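Local coordinates for protein multisubunit Na+/H+ antiporter, A subunit (Anoxybacillus flavithermus, PDB 6Z16) that probably exchanges sodium ions for protons across the cell membrane as the large A subunit of a multisubunit (Mrp-type) antiporter, at residues W457-L465 against V559-F570; S269-K279 against L370-F381. All blocks are in the same frame, centred on the assembly; numbering follows the deposited sequence.

Interaction 1 (W457-L465 against V559-F570)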
loop_
_atom_site.group_PDB
_atom_site.type_symbol
_atom_site.label_atom_id
_atom_site.label_comp_id
_atom_site.label_asym_id
_atom_site.label_seq_id
_atom_site.Cartn_x
_atom_site.Cartn_y
_atom_site.Cartn_z
ATOM N N TRP A 457 93.968 -75.318 -35.645
ATOM C CA TRP A 457 95.074 -75.488 -36.578
ATOM C C TRP A 457 94.634 -75.237 -38.014
ATOM O O TRP A 457 95.311 -74.503 -38.749
ATOM C CB TRP A 457 95.667 -76.886 -36.437
ATOM C CG TRP A 457 96.774 -77.140 -37.388
ATOM C CD1 TRP A 457 98.027 -76.613 -37.349
ATOM C CD2 TRP A 457 96.709 -77.937 -38.570
ATOM N NE1 TRP A 457 98.761 -77.065 -38.417
ATOM C CE2 TRP A 457 97.968 -77.874 -39.187
ATOM C CE3 TRP A 457 95.709 -78.712 -39.157
ATOM C CZ2 TRP A 457 98.253 -78.554 -40.364
ATOM C CZ3 TRP A 457 95.989 -79.381 -40.325
ATOM C CH2 TRP A 457 97.250 -79.304 -40.912
ATOM N N VAL A 458 93.452 -75.740 -38.402
ATOM C CA VAL A 458 93.068 -75.533 -39.792
ATOM C C VAL A 458 92.639 -74.096 -39.997
ATOM O O VAL A 458 92.744 -73.586 -41.124
ATOM C CB VAL A 458 91.975 -76.503 -40.294
ATOM C CG1 VAL A 458 92.362 -77.939 -40.041
ATOM C CG2 VAL A 458 90.603 -76.192 -39.737
ATOM N N ALA A 459 92.253 -73.411 -38.903
ATOM C CA ALA A 459 91.980 -71.981 -38.962
ATOM C C ALA A 459 93.206 -71.224 -39.436
ATOM O O ALA A 459 93.109 -70.386 -40.346
ATOM C CB ALA A 459 91.529 -71.473 -37.596
ATOM N N SER A 460 94.383 -71.604 -38.917
ATOM C CA SER A 460 95.616 -70.949 -39.329
ATOM C C SER A 460 95.911 -71.206 -40.794
ATOM O O SER A 460 96.366 -70.283 -41.486
ATOM C CB SER A 460 96.781 -71.407 -38.463
ATOM O OG SER A 460 97.970 -70.753 -38.858
ATOM N N ILE A 461 95.568 -72.412 -41.283
ATOM C CA ILE A 461 95.680 -72.729 -42.706
ATOM C C ILE A 461 94.885 -71.729 -43.518
ATOM O O ILE A 461 95.430 -71.033 -44.391
ATOM C CB ILE A 461 95.187 -74.159 -42.983
ATOM C CG1 ILE A 461 96.029 -75.187 -42.239
ATOM C CG2 ILE A 461 95.179 -74.430 -44.481
ATOM C CD1 ILE A 461 97.430 -75.232 -42.708
ATOM N N PHE A 462 93.619 -71.545 -43.115
ATOM C CA PHE A 462 92.705 -70.644 -43.796
ATOM C C PHE A 462 93.240 -69.227 -43.744
ATOM O O PHE A 462 93.233 -68.521 -44.767
ATOM C CB PHE A 462 91.332 -70.731 -43.136
ATOM C CG PHE A 462 90.687 -72.091 -43.236
ATOM C CD1 PHE A 462 90.979 -72.952 -44.281
ATOM C CD2 PHE A 462 89.825 -72.528 -42.240
ATOM C CE1 PHE A 462 90.397 -74.204 -44.351
ATOM C CE2 PHE A 462 89.241 -73.779 -42.305
ATOM C CZ PHE A 462 89.530 -74.617 -43.360
ATOM N N THR A 463 93.855 -68.880 -42.595
ATOM C CA THR A 463 94.423 -67.556 -42.376
ATOM C C THR A 463 95.444 -67.234 -43.446
ATOM O O THR A 463 95.243 -66.289 -44.235
ATOM C CB THR A 463 95.054 -67.476 -40.989
ATOM O OG1 THR A 463 94.061 -67.756 -39.996
ATOM C CG2 THR A 463 95.605 -66.096 -40.748
ATOM N N PHE A 464 96.409 -68.159 -43.621
ATOM C CA PHE A 464 97.532 -67.950 -44.528
ATOM C C PHE A 464 97.034 -67.716 -45.934
ATOM O O PHE A 464 97.480 -66.761 -46.590
ATOM C CB PHE A 464 98.477 -69.149 -44.490
ATOM C CG PHE A 464 99.698 -68.985 -45.348
ATOM C CD1 PHE A 464 100.768 -68.222 -44.915
ATOM C CD2 PHE A 464 99.773 -69.585 -46.596
ATOM C CE1 PHE A 464 101.892 -68.069 -45.707
ATOM C CE2 PHE A 464 100.888 -69.431 -47.392
ATOM C CZ PHE A 464 101.949 -68.674 -46.946
ATOM N N LEU A 465 95.950 -68.430 -46.293
ATOM C CA LEU A 465 95.432 -68.422 -47.654
ATOM C C LEU A 465 95.047 -67.020 -48.076
ATOM O O LEU A 465 95.667 -66.468 -48.999
ATOM C CB LEU A 465 94.242 -69.368 -47.779
ATOM C CG LEU A 465 93.638 -69.395 -49.180
ATOM C CD1 LEU A 465 94.666 -69.843 -50.197
ATOM C CD2 LEU A 465 92.430 -70.306 -49.212
ATOM N N VAL A 559 101.730 -75.567 -41.230
ATOM C CA VAL A 559 100.850 -74.467 -41.642
ATOM C C VAL A 559 101.378 -73.803 -42.908
ATOM O O VAL A 559 100.640 -73.604 -43.883
ATOM C CB VAL A 559 100.691 -73.448 -40.497
ATOM C CG1 VAL A 559 100.069 -72.161 -41.009
ATOM C CG2 VAL A 559 99.820 -74.013 -39.401
ATOM N N LEU A 560 102.681 -73.510 -42.920
ATOM C CA LEU A 560 103.324 -72.859 -44.059
ATOM C C LEU A 560 103.259 -73.728 -45.313
ATOM O O LEU A 560 102.836 -73.262 -46.379
ATOM C CB LEU A 560 104.770 -72.532 -43.692
ATOM C CG LEU A 560 105.670 -71.816 -44.692
ATOM C CD1 LEU A 560 105.107 -70.454 -45.030
ATOM C CD2 LEU A 560 107.074 -71.690 -44.117
ATOM N N LEU A 561 103.633 -75.008 -45.189
ATOM C CA LEU A 561 103.661 -75.902 -46.349
ATOM C C LEU A 561 102.263 -76.178 -46.893
ATOM O O LEU A 561 102.060 -76.196 -48.113
ATOM C CB LEU A 561 104.358 -77.219 -45.984
ATOM C CG LEU A 561 104.476 -78.242 -47.120
ATOM C CD1 LEU A 561 105.288 -77.664 -48.266
ATOM C CD2 LEU A 561 105.090 -79.545 -46.632
ATOM N N PHE A 562 101.278 -76.354 -46.007
ATOM C CA PHE A 562 99.935 -76.661 -46.472
ATOM C C PHE A 562 99.252 -75.432 -47.057
ATOM O O PHE A 562 98.486 -75.557 -48.018
ATOM C CB PHE A 562 99.112 -77.272 -45.340
ATOM C CG PHE A 562 99.540 -78.666 -44.958
ATOM C CD1 PHE A 562 100.317 -79.439 -45.809
ATOM C CD2 PHE A 562 99.175 -79.195 -43.740
ATOM C CE1 PHE A 562 100.709 -80.714 -45.444
ATOM C CE2 PHE A 562 99.562 -80.465 -43.368
ATOM C CZ PHE A 562 100.331 -81.225 -44.220
ATOM N N GLY A 563 99.560 -74.235 -46.548
ATOM C CA GLY A 563 99.058 -73.032 -47.187
ATOM C C GLY A 563 99.691 -72.781 -48.543
ATOM O O GLY A 563 99.026 -72.300 -49.467
ATOM N N LEU A 564 100.985 -73.107 -48.684
ATOM C CA LEU A 564 101.638 -73.021 -49.991
ATOM C C LEU A 564 101.034 -73.995 -50.995
ATOM O O LEU A 564 100.807 -73.633 -52.156
ATOM C CB LEU A 564 103.144 -73.261 -49.864
ATOM C CG LEU A 564 104.123 -72.079 -49.821
ATOM C CD1 LEU A 564 104.011 -71.216 -48.590
ATOM C CD2 LEU A 564 105.548 -72.592 -49.971
ATOM N N VAL A 565 100.764 -75.236 -50.577
ATOM C CA VAL A 565 100.179 -76.184 -51.527
ATOM C C VAL A 565 98.685 -75.978 -51.704
ATOM O O VAL A 565 98.093 -76.566 -52.617
ATOM C CB VAL A 565 100.428 -77.655 -51.142
ATOM C CG1 VAL A 565 101.919 -77.923 -50.997
ATOM C CG2 VAL A 565 99.665 -78.033 -49.897
ATOM N N LEU A 566 98.058 -75.159 -50.859
ATOM C CA LEU A 566 96.650 -74.828 -51.017
ATOM C C LEU A 566 96.432 -73.587 -51.873
ATOM O O LEU A 566 95.406 -73.489 -52.556
ATOM C CB LEU A 566 96.018 -74.621 -49.638
ATOM C CG LEU A 566 94.507 -74.451 -49.528
ATOM C CD1 LEU A 566 93.816 -75.730 -49.953
ATOM C CD2 LEU A 566 94.119 -74.070 -48.113
ATOM N N TYR A 567 97.378 -72.644 -51.870
ATOM C CA TYR A 567 97.172 -71.413 -52.624
ATOM C C TYR A 567 97.387 -71.587 -54.127
ATOM O O TYR A 567 96.691 -70.944 -54.919
ATOM C CB TYR A 567 98.074 -70.297 -52.092
ATOM C CG TYR A 567 97.917 -69.037 -52.903
ATOM C CD1 TYR A 567 96.710 -68.354 -52.905
ATOM C CD2 TYR A 567 98.954 -68.548 -53.689
ATOM C CE1 TYR A 567 96.534 -67.225 -53.659
ATOM C CE2 TYR A 567 98.790 -67.402 -54.446
ATOM C CZ TYR A 567 97.574 -66.747 -54.422
ATOM O OH TYR A 567 97.374 -65.611 -55.166
ATOM N N ARG A 568 98.330 -72.441 -54.538
ATOM C CA ARG A 568 98.646 -72.575 -55.960
ATOM C C ARG A 568 97.507 -73.225 -56.738
ATOM O O ARG A 568 97.294 -72.906 -57.913
ATOM C CB ARG A 568 99.948 -73.366 -56.121
ATOM C CG ARG A 568 100.414 -73.599 -57.555
ATOM C CD ARG A 568 100.753 -72.296 -58.263
ATOM N NE ARG A 568 101.911 -71.629 -57.677
ATOM C CZ ARG A 568 102.278 -70.382 -57.958
ATOM N NH1 ARG A 568 101.577 -69.661 -58.821
ATOM N NH2 ARG A 568 103.348 -69.856 -57.378
ATOM N N THR A 569 96.731 -74.089 -56.092
ATOM C CA THR A 569 95.611 -74.755 -56.736
ATOM C C THR A 569 94.283 -74.039 -56.518
ATOM O O THR A 569 93.235 -74.625 -56.785
ATOM C CB THR A 569 95.508 -76.197 -56.239
ATOM O OG1 THR A 569 95.290 -76.199 -54.821
ATOM C CG2 THR A 569 96.787 -76.954 -56.552
ATOM N N PHE A 570 94.308 -72.788 -56.055
ATOM C CA PHE A 570 93.068 -72.074 -55.740
ATOM C C PHE A 570 92.137 -71.783 -56.927
ATOM O O PHE A 570 90.914 -71.787 -56.702
ATOM C CB PHE A 570 93.408 -70.771 -54.992
ATOM C CG PHE A 570 92.202 -69.989 -54.540
ATOM C CD1 PHE A 570 91.476 -70.391 -53.431
ATOM C CD2 PHE A 570 91.800 -68.850 -55.222
ATOM C CE1 PHE A 570 90.369 -69.674 -53.011
ATOM C CE2 PHE A 570 90.694 -68.132 -54.812
ATOM C CZ PHE A 570 89.980 -68.543 -53.702
#
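Leu465, Val559 and Phe464 give up the most surface where helix 451-472 crosses helix 552-567, the short segments passing 8.8 Å apart at a crossing angle of -50°. Val559 sits where the backbones come nearest, opposite Ile461. Its CG1 lies 3.3 Å from Ser460 OG, while CG2 sits 3.4 Å from Trp457 NE1, the indole and the valine lying alongside and pointing opposite ways. At this end the six-membered ring of Trp457 also meets the Phe562 ring rim to rim, planes at 80°, and Ile461 CD1 packs on Phe562 CB. Farther along, Phe464 has CG anti to its backbone N (chi1 -177°), which carries the ring against the backbone of Gly563, CD2 to CA 3.6 Å. The missing CB at Gly563 makes room for this approach, and Leu560 and Leu564 send their CD1 methyls to the far end of the ring. Leu465 CD1 meets the edge of the Tyr567 ring at CD1, 3.7 Å away, and its CD2 reaches Leu566 and Phe570. Tyr567 OH is hydrogen-bonded to Ser472 OG, farther along helix 451-472. No hydrogen bond joins the segments, an obliquely crossed, largely apolar transmembrane helix pair.

Interaction 2 (S269-K279 against L370-F381)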
loop_
_atom_site.group_PDB
_atom_site.type_symbol
_atom_site.label_atom_id
_atom_site.label_comp_id
_atom_site.label_asym_id
_atom_site.label_seq_id
_atom_site.Cartn_x
_atom_site.Cartn_y
_atom_site.Cartn_z
ATOM N N SER A 269 87.576 -46.542 -40.656
ATOM C CA SER A 269 87.713 -47.993 -40.744
ATOM C C SER A 269 88.935 -48.475 -39.983
ATOM O O SER A 269 88.815 -49.327 -39.096
ATOM C CB SER A 269 87.793 -48.425 -42.208
ATOM O OG SER A 269 86.590 -48.143 -42.896
ATOM N N ALA A 270 90.091 -47.852 -40.251
ATOM C CA ALA A 270 91.351 -48.188 -39.591
ATOM C C ALA A 270 91.244 -48.072 -38.079
ATOM O O ALA A 270 91.353 -49.074 -37.368
ATOM C CB ALA A 270 92.466 -47.283 -40.113
ATOM N N TYR A 271 90.900 -46.879 -37.589
ATOM C CA TYR A 271 90.906 -46.599 -36.155
ATOM C C TYR A 271 89.857 -47.415 -35.408
ATOM O O TYR A 271 90.188 -48.184 -34.489
ATOM C CB TYR A 271 90.694 -45.099 -35.950
ATOM C CG TYR A 271 90.739 -44.625 -34.531
ATOM C CD1 TYR A 271 91.880 -44.781 -33.777
ATOM C CD2 TYR A 271 89.679 -43.930 -33.974
ATOM C CE1 TYR A 271 91.941 -44.329 -32.488
ATOM C CE2 TYR A 271 89.743 -43.462 -32.681
ATOM C CZ TYR A 271 90.882 -43.670 -31.945
ATOM O OH TYR A 271 90.976 -43.222 -30.653
ATOM N N LEU A 272 88.593 -47.310 -35.838
ATOM C CA LEU A 272 87.489 -47.948 -35.130
ATOM C C LEU A 272 87.549 -49.463 -35.248
ATOM O O LEU A 272 87.473 -50.176 -34.240
ATOM C CB LEU A 272 86.154 -47.429 -35.672
ATOM C CG LEU A 272 85.562 -46.112 -35.157
ATOM C CD1 LEU A 272 86.306 -44.886 -35.647
ATOM C CD2 LEU A 272 84.106 -46.027 -35.548
ATOM N N HIS A 273 87.685 -49.982 -36.466
ATOM C CA HIS A 273 87.588 -51.406 -36.685
ATOM C C HIS A 273 88.959 -52.061 -36.750
ATOM O O HIS A 273 89.100 -53.135 -37.339
ATOM C CB HIS A 273 86.781 -51.646 -37.956
ATOM C CG HIS A 273 85.594 -50.740 -38.059
ATOM N ND1 HIS A 273 84.571 -50.746 -37.136
ATOM C CD2 HIS A 273 85.272 -49.793 -38.970
ATOM C CE1 HIS A 273 83.672 -49.838 -37.473
ATOM N NE2 HIS A 273 84.070 -49.250 -38.587
ATOM N N SER A 274 89.976 -51.413 -36.190
ATOM C CA SER A 274 91.231 -52.073 -35.891
ATOM C C SER A 274 91.582 -52.016 -34.417
ATOM O O SER A 274 91.968 -53.039 -33.847
ATOM C CB SER A 274 92.351 -51.435 -36.712
ATOM O OG SER A 274 92.071 -51.569 -38.087
ATOM N N ALA A 275 91.472 -50.850 -33.773
ATOM C CA ALA A 275 92.136 -50.697 -32.492
ATOM C C ALA A 275 91.240 -50.347 -31.318
ATOM O O ALA A 275 91.635 -50.611 -30.180
ATOM C CB ALA A 275 93.231 -49.630 -32.591
ATOM N N THR A 276 90.068 -49.757 -31.536
ATOM C CA THR A 276 89.332 -49.170 -30.422
ATOM C C THR A 276 87.992 -49.830 -30.135
ATOM O O THR A 276 87.795 -50.331 -29.023
ATOM C CB THR A 276 89.148 -47.680 -30.693
ATOM O OG1 THR A 276 88.622 -47.516 -32.013
ATOM C CG2 THR A 276 90.467 -46.961 -30.573
ATOM N N MET A 277 87.059 -49.853 -31.086
ATOM C CA MET A 277 85.702 -50.245 -30.719
ATOM C C MET A 277 85.536 -51.753 -30.684
ATOM O O MET A 277 84.943 -52.293 -29.744
ATOM C CB MET A 277 84.684 -49.621 -31.664
ATOM C CG MET A 277 83.266 -50.018 -31.321
ATOM S SD MET A 277 82.063 -49.241 -32.376
ATOM C CE MET A 277 82.520 -49.952 -33.945
ATOM N N VAL A 278 86.109 -52.455 -31.662
ATOM C CA VAL A 278 86.002 -53.904 -31.721
ATOM C C VAL A 278 86.799 -54.619 -30.640
ATOM O O VAL A 278 86.753 -55.847 -30.576
ATOM C CB VAL A 278 86.445 -54.392 -33.111
ATOM C CG1 VAL A 278 85.568 -53.781 -34.185
ATOM C CG2 VAL A 278 87.896 -54.051 -33.339
ATOM N N LYS A 279 87.532 -53.895 -29.796
ATOM C CA LYS A 279 88.229 -54.463 -28.651
ATOM C C LYS A 279 87.595 -54.076 -27.324
ATOM O O LYS A 279 88.159 -54.379 -26.269
ATOM C CB LYS A 279 89.694 -54.039 -28.677
ATOM C CG LYS A 279 90.455 -54.681 -29.811
ATOM C CD LYS A 279 91.877 -54.188 -29.899
ATOM C CE LYS A 279 92.645 -54.986 -30.931
ATOM N NZ LYS A 279 92.071 -54.810 -32.279
ATOM N N LEU A 370 96.724 -59.152 -28.821
ATOM C CA LEU A 370 95.843 -57.996 -28.713
ATOM C C LEU A 370 96.567 -56.743 -29.158
ATOM O O LEU A 370 96.228 -56.157 -30.201
ATOM C CB LEU A 370 95.369 -57.853 -27.272
ATOM C CG LEU A 370 94.440 -56.699 -26.948
ATOM C CD1 LEU A 370 93.147 -56.878 -27.693
ATOM C CD2 LEU A 370 94.214 -56.686 -25.462
ATOM N N PHE A 371 97.675 -56.441 -28.461
ATOM C CA PHE A 371 98.537 -55.315 -28.796
ATOM C C PHE A 371 99.015 -55.437 -30.227
ATOM O O PHE A 371 98.792 -54.522 -31.040
ATOM C CB PHE A 371 99.708 -55.290 -27.814
ATOM C CG PHE A 371 100.693 -54.195 -28.051
ATOM C CD1 PHE A 371 100.399 -52.893 -27.701
ATOM C CD2 PHE A 371 101.932 -54.476 -28.593
ATOM C CE1 PHE A 371 101.311 -51.884 -27.907
ATOM C CE2 PHE A 371 102.851 -53.473 -28.805
ATOM C CZ PHE A 371 102.539 -52.174 -28.459
ATOM N N ASN A 372 99.432 -56.659 -30.583
ATOM C CA ASN A 372 100.016 -56.939 -31.881
ATOM C C ASN A 372 99.029 -56.633 -32.979
ATOM O O ASN A 372 99.362 -55.865 -33.898
ATOM C CB ASN A 372 100.446 -58.398 -31.935
ATOM C CG ASN A 372 101.247 -58.734 -33.157
ATOM O OD1 ASN A 372 101.608 -57.864 -33.952
ATOM N ND2 ASN A 372 101.496 -60.022 -33.342
ATOM N N HIS A 373 97.767 -57.079 -32.790
ATOM C CA HIS A 373 96.776 -56.998 -33.858
ATOM C C HIS A 373 96.558 -55.564 -34.258
ATOM O O HIS A 373 96.735 -55.233 -35.448
ATOM C CB HIS A 373 95.450 -57.642 -33.458
ATOM C CG HIS A 373 94.375 -57.465 -34.484
ATOM N ND1 HIS A 373 93.474 -56.425 -34.440
ATOM C CD2 HIS A 373 94.094 -58.157 -35.612
ATOM C CE1 HIS A 373 92.662 -56.502 -35.478
ATOM N NE2 HIS A 373 93.017 -57.544 -36.207
ATOM N N ALA A 374 96.461 -54.694 -33.228
ATOM C CA ALA A 374 96.105 -53.293 -33.414
ATOM C C ALA A 374 97.058 -52.648 -34.388
ATOM O O ALA A 374 96.635 -52.231 -35.480
ATOM C CB ALA A 374 96.126 -52.566 -32.072
ATOM N N THR A 375 98.356 -52.882 -34.140
ATOM C CA THR A 375 99.413 -52.206 -34.871
ATOM C C THR A 375 99.334 -52.548 -36.348
ATOM O O THR A 375 98.997 -51.674 -37.165
ATOM C CB THR A 375 100.773 -52.574 -34.285
ATOM O OG1 THR A 375 100.748 -52.349 -32.871
ATOM C CG2 THR A 375 101.836 -51.685 -34.872
ATOM N N PHE A 376 99.396 -53.850 -36.677
ATOM C CA PHE A 376 99.547 -54.130 -38.100
ATOM C C PHE A 376 98.234 -53.940 -38.824
ATOM O O PHE A 376 98.244 -53.494 -39.982
ATOM C CB PHE A 376 100.155 -55.517 -38.387
ATOM C CG PHE A 376 99.370 -56.700 -37.877
ATOM C CD1 PHE A 376 99.715 -57.295 -36.678
ATOM C CD2 PHE A 376 98.347 -57.267 -38.627
ATOM C CE1 PHE A 376 99.037 -58.403 -36.213
ATOM C CE2 PHE A 376 97.653 -58.364 -38.155
ATOM C CZ PHE A 376 98.000 -58.932 -36.949
ATOM N N LYS A 377 97.117 -54.081 -38.091
ATOM C CA LYS A 377 95.837 -53.983 -38.765
ATOM C C LYS A 377 95.588 -52.551 -39.169
ATOM O O LYS A 377 95.151 -52.301 -40.305
ATOM C CB LYS A 377 94.710 -54.519 -37.889
ATOM C CG LYS A 377 93.376 -54.573 -38.597
ATOM C CD LYS A 377 93.448 -55.446 -39.837
ATOM C CE LYS A 377 93.615 -56.903 -39.486
ATOM N NZ LYS A 377 93.667 -57.717 -40.720
ATOM N N GLY A 378 96.035 -51.613 -38.314
ATOM C CA GLY A 378 95.902 -50.204 -38.638
ATOM C C GLY A 378 96.650 -49.872 -39.905
ATOM O O GLY A 378 96.060 -49.347 -40.862
ATOM N N SER A 379 97.885 -50.391 -40.003
ATOM C CA SER A 379 98.739 -50.092 -41.142
ATOM C C SER A 379 98.136 -50.643 -42.417
ATOM O O SER A 379 98.091 -49.935 -43.434
ATOM C CB SER A 379 100.142 -50.648 -40.906
ATOM O OG SER A 379 100.129 -52.057 -40.805
ATOM N N LEU A 380 97.506 -51.826 -42.323
ATOM C CA LEU A 380 96.977 -52.468 -43.519
ATOM C C LEU A 380 95.833 -51.666 -44.102
ATOM O O LEU A 380 95.805 -51.439 -45.322
ATOM C CB LEU A 380 96.543 -53.900 -43.220
ATOM C CG LEU A 380 97.693 -54.890 -43.051
ATOM C CD1 LEU A 380 97.176 -56.257 -42.676
ATOM C CD2 LEU A 380 98.485 -54.957 -44.339
ATOM N N PHE A 381 94.962 -51.121 -43.233
ATOM C CA PHE A 381 93.849 -50.325 -43.741
ATOM C C PHE A 381 94.354 -49.065 -44.412
ATOM O O PHE A 381 93.887 -48.715 -45.505
ATOM C CB PHE A 381 92.866 -49.964 -42.634
ATOM C CG PHE A 381 91.846 -51.014 -42.349
ATOM C CD1 PHE A 381 90.759 -51.168 -43.189
ATOM C CD2 PHE A 381 91.941 -51.809 -41.224
ATOM C CE1 PHE A 381 89.800 -52.120 -42.930
ATOM C CE2 PHE A 381 90.983 -52.760 -40.954
ATOM C CZ PHE A 381 89.909 -52.914 -41.807
#
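Helices 269-276 and 370-381 run nearly antiparallel, at 162° and 8.3 Å between axes, and come close at Ala275 and Ala374, whose CA atoms are 4.8 Å apart. This is a buried helix pair of the antiporter-like fold shared with the membrane arm of complex I. The transmembrane segment is interrupted: helix 266-276, with a wider pi-type turn at 271-276, is followed by helix 280-292, with Lys279 at its N-cap position. Small residues let the backbones approach: the methyls of Ala275 and Ala374 touch, and Ala270 lies beside Gly378. Phe381 covers the other end. One face of its ring lies over Ser269 O and Ala270 N, and its CB packs 3.7 Å from Ala270 CB. Ser274 lies between this ring and CB and CG of Lys377. At the helix break, the Lys279 chain runs alongside Leu370, CD to CD1 3.7 Å, before a bend at chi4 (63°) turns its amine to His373. A methionine in place of Lys279 would probably leave His373 ND1 without its donor from this segment. Lys377 CB rests on one face of the imidazole, and Gln334 of helix 323-347 also touches His373. Buried lysines and histidines are characteristic of this fold, in whose relatives such residues are thought to form the proton path; a similar role here would be consistent with the position of this pair. The single hydrogen bond between the two segments runs from Lys279 NZ to His373 ND1, 3.0 Å long, with the amine tilted 21° out of the imidazole plane.

Overall arrangement
Interaction 2 closes before interaction 1 opens along the chain, and the two share no helix; their centres are 24 Å apart, and their nearest atoms about 8 Å. Interaction 2 lies deeper: all its touching residues are buried, and small residues bring its nearly antiparallel helices together, flanked by Phe381 and Lys279. Interaction 1, farther from the centre of the chain, is only partly buried. Its helices pass at a steep angle, joined by bulky aromatic and aliphatic side chains, and Phe562 and Leu564 remain on the surface. Within the same helical bundle, the inner pair combines apolar contacts with a lysine-histidine hydrogen bond, whereas the outer pair is largely apolar, with no hydrogen bond between its segments.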